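Local coordinates for protein ICChI, a glycosylated chitinase (Ipomoea carnea, PDB 6IDN) that breaks down chitin as a glycosylated plant chitinase of glycosyl hydrolase family 18, and also has lysozyme activity, at residues T34-H38 / T82-S88; A94-L100 / L137-L141; Y153-A159 / F176-Q182. All coordinates share one frame; numbering follows the deposited sequence.

Interaction 1 (T34-H38 / T82-S88); sequences TTFGH and TGNYYLS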
loop_
_atom_site.group_PDB
_atom_site.type_symbol
_atom_site.label_atom_id
_atom_site.label_comp_id
_atom_site.label_asym_id
_atom_site.label_seq_id
_atom_site.Cartn_x
_atom_site.Cartn_y
_atom_site.Cartn_z
ATOM N N THR A 34 -2.148 -12.522 -3.239
ATOM C CA THR A 34 -3.571 -12.791 -3.051
ATOM C C THR A 34 -3.872 -14.078 -2.291
ATOM O O THR A 34 -4.997 -14.227 -1.794
ATOM C CB THR A 34 -4.300 -12.835 -4.405
ATOM O OG1 THR A 34 -3.706 -13.816 -5.273
ATOM C CG2 THR A 34 -4.258 -11.476 -5.061
ATOM N N THR A 35 -2.921 -15.012 -2.207
ATOM C CA THR A 35 -3.013 -16.161 -1.311
ATOM C C THR A 35 -1.787 -16.169 -0.413
ATOM O O THR A 35 -0.661 -16.068 -0.910
ATOM C CB THR A 35 -3.089 -17.491 -2.073
ATOM O OG1 THR A 35 -4.324 -17.574 -2.796
ATOM C CG2 THR A 35 -3.003 -18.680 -1.094
ATOM N N PHE A 36 -2.007 -16.260 0.900
ATOM C CA PHE A 36 -0.929 -16.480 1.862
ATOM C C PHE A 36 -1.544 -16.906 3.186
ATOM O O PHE A 36 -2.746 -16.743 3.409
ATOM C CB PHE A 36 -0.045 -15.233 2.060
ATOM C CG PHE A 36 -0.789 -14.020 2.568
ATOM C CD1 PHE A 36 -0.980 -13.819 3.930
ATOM C CD2 PHE A 36 -1.268 -13.071 1.685
ATOM C CE1 PHE A 36 -1.668 -12.717 4.391
ATOM C CE2 PHE A 36 -1.941 -11.948 2.146
ATOM C CZ PHE A 36 -2.146 -11.775 3.499
ATOM N N GLY A 37 -0.705 -17.471 4.049
ATOM C CA GLY A 37 -1.126 -17.899 5.365
ATOM C C GLY A 37 -1.757 -19.277 5.349
ATOM O O GLY A 37 -1.984 -19.889 4.307
ATOM N N HIS A 38 -2.057 -19.758 6.556
ATOM C CA HIS A 38 -2.725 -21.044 6.786
ATOM C C HIS A 38 -2.113 -22.163 5.935
ATOM O O HIS A 38 -2.811 -22.987 5.339
ATOM C CB HIS A 38 -4.258 -20.934 6.612
ATOM C CG HIS A 38 -4.736 -20.491 5.254
ATOM N ND1 HIS A 38 -4.717 -19.176 4.837
ATOM C CD2 HIS A 38 -5.320 -21.190 4.250
ATOM C CE1 HIS A 38 -5.233 -19.089 3.622
ATOM N NE2 HIS A 38 -5.620 -20.299 3.248
ATOM N N THR A 82 -9.763 -9.357 -3.741
ATOM C CA THR A 82 -10.131 -10.727 -4.081
ATOM C C THR A 82 -8.964 -11.631 -3.750
ATOM O O THR A 82 -7.870 -11.463 -4.298
ATOM C CB THR A 82 -10.486 -10.853 -5.564
ATOM O OG1 THR A 82 -11.564 -9.963 -5.888
ATOM C CG2 THR A 82 -10.893 -12.294 -5.897
ATOM N N GLY A 83 -9.179 -12.587 -2.859
ATOM C CA GLY A 83 -8.063 -13.462 -2.538
ATOM C C GLY A 83 -8.457 -14.581 -1.606
ATOM O O GLY A 83 -9.593 -14.663 -1.130
ATOM N N ASN A 84 -7.479 -15.446 -1.370
ATOM C CA ASN A 84 -7.555 -16.535 -0.406
ATOM C C ASN A 84 -6.454 -16.317 0.630
ATOM O O ASN A 84 -5.425 -16.995 0.606
ATOM C CB ASN A 84 -7.390 -17.905 -1.109
ATOM C CG ASN A 84 -7.391 -19.065 -0.146
ATOM O OD1 ASN A 84 -7.988 -18.999 0.927
ATOM N ND2 ASN A 84 -6.679 -20.124 -0.504
ATOM N N TYR A 85 -6.645 -15.330 1.495
ATOM C CA TYR A 85 -5.601 -15.032 2.467
ATOM C C TYR A 85 -6.205 -14.842 3.849
ATOM O O TYR A 85 -7.313 -14.320 3.986
ATOM C CB TYR A 85 -4.788 -13.801 2.045
ATOM C CG TYR A 85 -5.586 -12.528 1.872
ATOM C CD1 TYR A 85 -6.112 -12.174 0.644
ATOM C CD2 TYR A 85 -5.755 -11.637 2.934
ATOM C CE1 TYR A 85 -6.828 -10.997 0.481
ATOM C CE2 TYR A 85 -6.465 -10.459 2.773
ATOM C CZ TYR A 85 -6.992 -10.135 1.549
ATOM O OH TYR A 85 -7.682 -8.961 1.392
ATOM N N TYR A 86 -5.462 -15.309 4.850
ATOM C CA TYR A 86 -5.719 -15.129 6.273
ATOM C C TYR A 86 -4.651 -15.895 7.040
ATOM O O TYR A 86 -4.035 -16.831 6.518
ATOM C CB TYR A 86 -7.111 -15.610 6.692
ATOM C CG TYR A 86 -7.396 -17.067 6.414
ATOM C CD1 TYR A 86 -7.099 -18.036 7.355
ATOM C CD2 TYR A 86 -7.969 -17.476 5.214
ATOM C CE1 TYR A 86 -7.355 -19.380 7.116
ATOM C CE2 TYR A 86 -8.237 -18.816 4.970
ATOM C CZ TYR A 86 -7.918 -19.763 5.919
ATOM O OH TYR A 86 -8.190 -21.098 5.676
ATOM N N LEU A 87 -4.433 -15.483 8.283
ATOM C CA LEU A 87 -3.427 -16.084 9.144
ATOM C C LEU A 87 -4.123 -16.928 10.198
ATOM O O LEU A 87 -5.150 -16.521 10.744
ATOM C CB LEU A 87 -2.591 -15.003 9.813
ATOM C CG LEU A 87 -1.953 -14.029 8.824
ATOM C CD1 LEU A 87 -1.438 -12.815 9.571
ATOM C CD2 LEU A 87 -0.822 -14.703 8.039
ATOM N N SER A 88 -3.553 -18.092 10.499
ATOM C CA SER A 88 -4.246 -19.031 11.368
ATOM C C SER A 88 -3.736 -19.053 12.810
ATOM O O SER A 88 -4.422 -19.624 13.672
ATOM C CB SER A 88 -4.175 -20.446 10.772
ATOM O OG SER A 88 -2.835 -20.831 10.527
HETATM O O HOH W 1 -5.559 -20.233 -2.906
#
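His38 lies over Tyr86 in an offset stack, the ring centroids 3.6 Å apart and the planes within 3° of parallel. The two side chains cross at about a right angle; CZ of Tyr86 lies under the centre of the imidazole, and the phenol oxygen is over the same face, nearest CD2. In both residues CG stands between the backbone N and the carbonyl carbon (chi1 60° for His38), which folds each ring back across its own chain and brings the pair face to face. The same imidazole donates through ND1 to Tyr86 O at 3.0 Å; the bond is nearly straight at 169°, and the acceptor lies close to the ring plane. A serine in place of Tyr86 would keep that carbonyl, but the imidazole would probably lose the aromatic surface under one face, leaving the ring held on that side mainly by its bond to the carbonyl.

Toward the start of the two segments, Phe36 and Tyr85 lie side by side, pointing the same way. CB of Tyr85 sits over the Phe36 ring, 3.6 Å from its centroid, as a CH-pi contact, whereas the rings themselves barely overlap. Leu87 CD2 meets the edge of Phe36 at CD1, 4.2 Å away. The Tyr85 hydroxyl is held outside the contact, by Gly80 O and Glu127 N.

Backbone pairing is sparse: Asn84 N donates to Thr34 O at 2.8 Å, and Tyr86 N reaches Phe36 O only weakly. Near Asn84 a water accepts from ND2 at 2.7 Å and also bonds Thr35 OG1. Thr34 and Thr35 both face Ile43, a classic beta bulge in strand 27-36. With so few strand bonds, the join depends largely on aromatic faces and on one imidazole whose rotation is probably restrained by the stack and by its bond to Tyr86 O.

Interaction 2 (A94-L100 / L137-L141); sequences ASVAQYL and LAEQL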
loop_
_atom_site.group_PDB
_atom_site.type_symbol
_atom_site.label_atom_id
_atom_site.label_comp_id
_atom_site.label_asym_id
_atom_site.label_seq_id
_atom_site.Cartn_x
_atom_site.Cartn_y
_atom_site.Cartn_z
ATOM N N ALA A 94 4.462 -15.785 11.951
ATOM C CA ALA A 94 5.923 -15.758 11.859
ATOM C C ALA A 94 6.405 -16.443 10.585
ATOM O O ALA A 94 7.378 -15.993 9.963
ATOM C CB ALA A 94 6.568 -16.395 13.099
ATOM N N SER A 95 5.722 -17.514 10.162
ATOM C CA SER A 95 6.131 -18.233 8.957
ATOM C C SER A 95 5.936 -17.382 7.708
ATOM O O SER A 95 6.760 -17.424 6.784
ATOM C CB SER A 95 5.340 -19.541 8.827
ATOM O OG SER A 95 5.708 -20.475 9.837
ATOM N N VAL A 96 4.849 -16.607 7.659
ATOM C CA VAL A 96 4.603 -15.731 6.514
ATOM C C VAL A 96 5.608 -14.584 6.497
ATOM O O VAL A 96 6.072 -14.165 5.427
ATOM C CB VAL A 96 3.148 -15.227 6.555
ATOM C CG1 VAL A 96 2.904 -14.151 5.513
ATOM C CG2 VAL A 96 2.201 -16.391 6.324
ATOM N N ALA A 97 5.951 -14.050 7.670
ATOM C CA ALA A 97 6.956 -12.992 7.714
ATOM C C ALA A 97 8.268 -13.487 7.143
ATOM O O ALA A 97 8.935 -12.788 6.368
ATOM C CB ALA A 97 7.166 -12.518 9.160
ATOM N N GLN A 98 8.656 -14.706 7.510
ATOM C CA GLN A 98 9.909 -15.266 7.002
ATOM C C GLN A 98 9.837 -15.452 5.498
ATOM O O GLN A 98 10.797 -15.158 4.779
ATOM C CB GLN A 98 10.188 -16.593 7.704
ATOM C CG GLN A 98 11.565 -17.095 7.475
ATOM C CD GLN A 98 12.587 -16.253 8.185
ATOM O OE1 GLN A 98 12.589 -16.147 9.411
ATOM N NE2 GLN A 98 13.446 -15.601 7.410
ATOM N N TYR A 99 8.698 -15.952 5.000
ATOM C CA TYR A 99 8.510 -16.092 3.567
ATOM C C TYR A 99 8.689 -14.759 2.868
ATOM O O TYR A 99 9.343 -14.678 1.824
ATOM C CB TYR A 99 7.107 -16.662 3.251
ATOM C CG TYR A 99 6.686 -16.409 1.805
ATOM C CD1 TYR A 99 7.058 -17.275 0.790
ATOM C CD2 TYR A 99 5.931 -15.289 1.460
ATOM C CE1 TYR A 99 6.692 -17.036 -0.531
ATOM C CE2 TYR A 99 5.568 -15.039 0.140
ATOM C CZ TYR A 99 5.952 -15.922 -0.848
ATOM O OH TYR A 99 5.584 -15.685 -2.163
ATOM N N LEU A 100 8.072 -13.704 3.412
ATOM C CA LEU A 100 8.172 -12.396 2.779
ATOM C C LEU A 100 9.610 -11.903 2.797
ATOM O O LEU A 100 10.105 -11.366 1.797
ATOM C CB LEU A 100 7.250 -11.397 3.479
ATOM C CG LEU A 100 5.773 -11.742 3.346
ATOM C CD1 LEU A 100 4.974 -10.858 4.280
ATOM C CD2 LEU A 100 5.304 -11.532 1.926
ATOM N N LEU A 137 2.146 -10.428 12.502
ATOM C CA LEU A 137 2.899 -10.375 11.247
ATOM C C LEU A 137 3.741 -9.105 11.171
ATOM O O LEU A 137 4.923 -9.161 10.805
ATOM C CB LEU A 137 1.944 -10.484 10.040
ATOM C CG LEU A 137 2.560 -10.369 8.638
ATOM C CD1 LEU A 137 3.654 -11.436 8.442
ATOM C CD2 LEU A 137 1.488 -10.472 7.567
ATOM N N ALA A 138 3.159 -7.952 11.534
ATOM C CA ALA A 138 3.927 -6.710 11.515
ATOM C C ALA A 138 5.093 -6.778 12.492
ATOM O O ALA A 138 6.204 -6.331 12.177
ATOM C CB ALA A 138 3.027 -5.516 11.842
ATOM N N GLU A 139 4.848 -7.326 13.689
ATOM C CA GLU A 139 5.903 -7.433 14.692
ATOM C C GLU A 139 7.015 -8.365 14.219
ATOM O O GLU A 139 8.202 -8.092 14.426
ATOM C CB GLU A 139 5.286 -7.920 16.015
ATOM C CG GLU A 139 4.487 -6.801 16.759
ATOM C CD GLU A 139 3.677 -7.303 17.944
ATOM O OE1 GLU A 139 3.446 -8.528 18.043
ATOM O OE2 GLU A 139 3.283 -6.480 18.803
ATOM N N GLN A 140 6.656 -9.475 13.571
ATOM C CA GLN A 140 7.698 -10.393 13.126
ATOM C C GLN A 140 8.498 -9.828 11.959
ATOM O O GLN A 140 9.706 -10.081 11.874
ATOM C CB GLN A 140 7.081 -11.742 12.759
ATOM C CG GLN A 140 6.424 -12.454 13.939
ATOM C CD GLN A 140 7.407 -13.055 14.945
ATOM O OE1 GLN A 140 6.998 -13.545 15.992
ATOM N NE2 GLN A 140 8.694 -13.021 14.635
ATOM N N LEU A 141 7.854 -9.064 11.071
ATOM C CA LEU A 141 8.609 -8.357 10.028
ATOM C C LEU A 141 9.546 -7.311 10.628
ATOM O O LEU A 141 10.677 -7.134 10.158
ATOM C CB LEU A 141 7.645 -7.687 9.054
ATOM C CG LEU A 141 6.933 -8.650 8.109
ATOM C CD1 LEU A 141 5.764 -7.952 7.419
ATOM C CD2 LEU A 141 7.883 -9.204 7.068
#
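Ala97 meets three residues of the facing helix at once. Its CB touches Leu137 CD1 at 3.7 Å and Gln140 CB at the same distance, while Leu141 CD2 comes up to Ala97 O at 3.8 Å. Leu137 reaches across because its CG is anti to the backbone N (chi1 177°), which carries CD1 forward until it also rests 3.6 Å from Ala97 N. A turn earlier, Ala94 CB lies against the amide end of Gln140, 3.9 Å from CD, the glutamine chain being bent at its second torsion. The short alanines permit an axis separation of 8.5 Å, with the segments crossing at -46°. This is the side-by-side packing of neighbouring helices in the outer layer of a TIM barrel, here helices 90-103 and 134-148. Val96 CG1 and Leu100 CD1 approach the same methyl of Leu137 from the first helix. Beneath these leucines stands the barrel wall: Leu100 packs on Leu76 and Leu78 of strand 73-80, and Leu141 on Ile122 and Phe124 of strand 121-126. Leu137 spans the seam by touching both Leu78 and Phe124, and Leu144, one turn beyond Leu141, adds a further contact to Ala97.

Interaction 3 (Y153-A159 / F176-Q182); sequences YLAAAPA and FDYVWVQ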
loop_
_atom_site.group_PDB
_atom_site.type_symbol
_atom_site.label_atom_id
_atom_site.label_comp_id
_atom_site.label_asym_id
_atom_site.label_seq_id
_atom_site.Cartn_x
_atom_site.Cartn_y
_atom_site.Cartn_z
ATOM N N TYR A 153 10.120 -1.285 5.747
ATOM C CA TYR A 153 9.003 -0.384 6.012
ATOM C C TYR A 153 7.697 -1.156 6.095
ATOM O O TYR A 153 7.482 -2.129 5.371
ATOM C CB TYR A 153 8.900 0.682 4.927
ATOM C CG TYR A 153 10.105 1.569 4.922
ATOM C CD1 TYR A 153 10.226 2.627 5.810
ATOM C CD2 TYR A 153 11.146 1.307 4.062
ATOM C CE1 TYR A 153 11.353 3.421 5.815
ATOM C CE2 TYR A 153 12.275 2.081 4.058
ATOM C CZ TYR A 153 12.373 3.140 4.932
ATOM O OH TYR A 153 13.511 3.909 4.917
ATOM N N LEU A 154 6.819 -0.724 6.995
ATOM C CA LEU A 154 5.508 -1.332 7.146
ATOM C C LEU A 154 4.462 -0.284 6.809
ATOM O O LEU A 154 4.499 0.825 7.344
ATOM C CB LEU A 154 5.317 -1.859 8.566
ATOM C CG LEU A 154 6.312 -2.926 9.009
ATOM C CD1 LEU A 154 6.152 -3.273 10.494
ATOM C CD2 LEU A 154 6.141 -4.164 8.152
ATOM N N ALA A 155 3.544 -0.628 5.911
ATOM C CA ALA A 155 2.490 0.283 5.501
ATOM C C ALA A 155 1.157 -0.436 5.634
ATOM O O ALA A 155 1.084 -1.656 5.482
ATOM C CB ALA A 155 2.704 0.778 4.051
ATOM N N ALA A 156 0.102 0.330 5.934
ATOM C CA ALA A 156 -1.248 -0.223 6.054
ATOM C C ALA A 156 -2.231 0.605 5.247
ATOM O O ALA A 156 -2.104 1.830 5.173
ATOM C CB ALA A 156 -1.725 -0.262 7.518
ATOM N N ALA A 157 -3.269 -0.062 4.722
ATOM C CA ALA A 157 -4.268 0.571 3.859
ATOM C C ALA A 157 -5.681 0.319 4.378
ATOM O O ALA A 157 -6.494 -0.346 3.720
ATOM C CB ALA A 157 -4.125 0.068 2.414
ATOM N N PRO A 158 -6.017 0.860 5.544
ATOM C CA PRO A 158 -7.384 0.698 6.054
ATOM C C PRO A 158 -8.372 1.540 5.263
ATOM O O PRO A 158 -8.021 2.522 4.618
ATOM C CB PRO A 158 -7.283 1.201 7.497
ATOM C CG PRO A 158 -6.238 2.314 7.410
ATOM C CD PRO A 158 -5.220 1.779 6.384
ATOM N N ALA A 159 -9.647 1.164 5.365
ATOM C CA ALA A 159 -10.707 2.023 4.861
ATOM C C ALA A 159 -11.002 3.117 5.884
ATOM O O ALA A 159 -10.554 3.065 7.032
ATOM C CB ALA A 159 -11.956 1.197 4.550
ATOM N N PHE A 176 3.725 0.921 12.338
ATOM C CA PHE A 176 3.613 1.192 10.906
ATOM C C PHE A 176 4.255 2.523 10.536
ATOM O O PHE A 176 4.010 3.554 11.173
ATOM C CB PHE A 176 2.150 1.118 10.456
ATOM C CG PHE A 176 1.719 -0.281 10.196
ATOM C CD1 PHE A 176 1.430 -1.118 11.253
ATOM C CD2 PHE A 176 1.742 -0.808 8.920
ATOM C CE1 PHE A 176 1.089 -2.449 11.040
ATOM C CE2 PHE A 176 1.400 -2.134 8.690
ATOM C CZ PHE A 176 1.072 -2.961 9.755
ATOM N N ASP A 177 5.113 2.476 9.517
ATOM C CA ASP A 177 5.771 3.667 8.992
ATOM C C ASP A 177 4.815 4.517 8.179
ATOM O O ASP A 177 4.917 5.743 8.190
ATOM C CB ASP A 177 6.958 3.247 8.133
ATOM C CG ASP A 177 7.939 2.428 8.917
ATOM O OD1 ASP A 177 8.719 3.046 9.679
ATOM O OD2 ASP A 177 7.913 1.177 8.841
ATOM N N TYR A 178 3.878 3.882 7.486
ATOM C CA TYR A 178 2.938 4.559 6.608
ATOM C C TYR A 178 1.558 3.991 6.854
ATOM O O TYR A 178 1.407 2.779 6.991
ATOM C CB TYR A 178 3.292 4.351 5.108
ATOM C CG TYR A 178 4.673 4.826 4.711
ATOM C CD1 TYR A 178 5.756 3.963 4.796
ATOM C CD2 TYR A 178 4.886 6.117 4.274
ATOM C CE1 TYR A 178 7.001 4.372 4.474
ATOM C CE2 TYR A 178 6.163 6.537 3.927
ATOM C CZ TYR A 178 7.211 5.649 4.045
ATOM O OH TYR A 178 8.495 6.006 3.710
ATOM N N VAL A 179 0.553 4.853 6.881
ATOM C CA VAL A 179 -0.846 4.394 6.869
ATOM C C VAL A 179 -1.546 5.298 5.859
ATOM O O VAL A 179 -1.566 6.519 6.031
ATOM C CB VAL A 179 -1.540 4.470 8.241
ATOM C CG1 VAL A 179 -3.023 4.122 8.065
ATOM C CG2 VAL A 179 -0.869 3.492 9.219
ATOM N N TRP A 180 -2.065 4.722 4.767
ATOM C CA TRP A 180 -2.859 5.469 3.792
ATOM C C TRP A 180 -4.305 5.072 3.981
ATOM O O TRP A 180 -4.683 3.936 3.695
ATOM C CB TRP A 180 -2.397 5.220 2.352
ATOM C CG TRP A 180 -1.686 3.925 2.099
ATOM C CD1 TRP A 180 -2.245 2.685 1.993
ATOM C CD2 TRP A 180 -0.295 3.761 1.852
ATOM N NE1 TRP A 180 -1.280 1.747 1.720
ATOM C CE2 TRP A 180 -0.080 2.385 1.603
ATOM C CE3 TRP A 180 0.791 4.645 1.788
ATOM C CZ2 TRP A 180 1.165 1.869 1.350
ATOM C CZ3 TRP A 180 2.068 4.108 1.514
ATOM C CH2 TRP A 180 2.218 2.734 1.304
ATOM N N VAL A 181 -5.111 6.003 4.467
ATOM C CA VAL A 181 -6.515 5.748 4.771
ATOM C C VAL A 181 -7.329 5.921 3.500
ATOM O O VAL A 181 -7.255 6.967 2.843
ATOM C CB VAL A 181 -7.013 6.682 5.880
ATOM C CG1 VAL A 181 -8.442 6.325 6.232
ATOM C CG2 VAL A 181 -6.103 6.593 7.104
ATOM N N GLN A 182 -8.090 4.892 3.135
ATOM C CA GLN A 182 -8.819 4.895 1.869
ATOM C C GLN A 182 -10.130 5.644 2.039
ATOM O O GLN A 182 -11.100 5.110 2.569
ATOM C CB GLN A 182 -9.064 3.469 1.374
ATOM C CG GLN A 182 -7.802 2.680 0.979
ATOM C CD GLN A 182 -8.047 1.175 0.880
ATOM O OE1 GLN A 182 -9.005 0.664 1.430
ATOM N NE2 GLN A 182 -7.161 0.470 0.198
#
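Trp180 packs tightly against three consecutive residues of the neighbouring strand. Its CZ2 is 3.3 Å from Ala155 CB, and Ala157 CB stands at the five-membered ring, in the indole plane and 3.2 Å from CD1. Between them Ala156 O lies over one face of the ring. A first torsion of 25°, well away from a staggered value, lays the indole along the strand and suggests that close fitting is bought with some strain. Beyond the alanines, Trp180 touches Ala4 and Phe75 of other barrel strands, and NE1 makes a weak hydrogen bond to Asp123.

Phe176, Ala156 and Val179 lie on the other face, with Leu154, whose CB sits over the Phe176 ring in a CH-pi contact. Phe176 and Leu154 meet Ala138 of helix 134-148. The backbones are parallel and regularly bonded here: Tyr178 N donates to Leu154 O in the carbonyl plane, Ala156 N to Tyr178 O at 3.0 Å, and Trp180 N to Ala156 O at 2.9 Å.

The partly exposed ends are less compact. At one, Asp177 OD2 uses its anti lone pair to take Leu154 N at 2.9 Å (165°), and the Tyr153 ring turns its edge to the carboxylate, with CD1 3.9 Å from CG. At the other, pairing is down to Gln182 N bonding Pro158 O at 2.8 Å, while Gln182 NE2 reaches Asp125 only weakly. Asp123 and Asp125, with Glu127, fit the DxDxE sequence motif of family 18. Small alanine methyls thus admit the bulky indole into the barrel interior, and the polar ends of Trp180 and Gln182 make weak bonds to the aspartates of that motif.

In the fold
The three contacts follow one another along the chain, each closing before the next opens, and all belong to one TIM barrel. Interactions 1 and 2 have centres 13 Å apart and touch: Leu87 and Gly37 pack on Val96, and Leu87 also meets Leu137, where strand 84-85 leads into helix 90-103. Interactions 2 and 3, 17 Å apart between centres, meet where Ala138 and Leu141 of helix 134-148 lie on Leu154, with Ala138 also against Phe176. Interactions 1 and 3 reach the same curled sheet without touching, about 9 Å apart at nearest atoms. The helix pair of interaction 2 therefore bridges the other two, joining the end of strand 27-36 and short strand 84-85 to the beta-alpha-beta unit of strands 153-156 and 178-182.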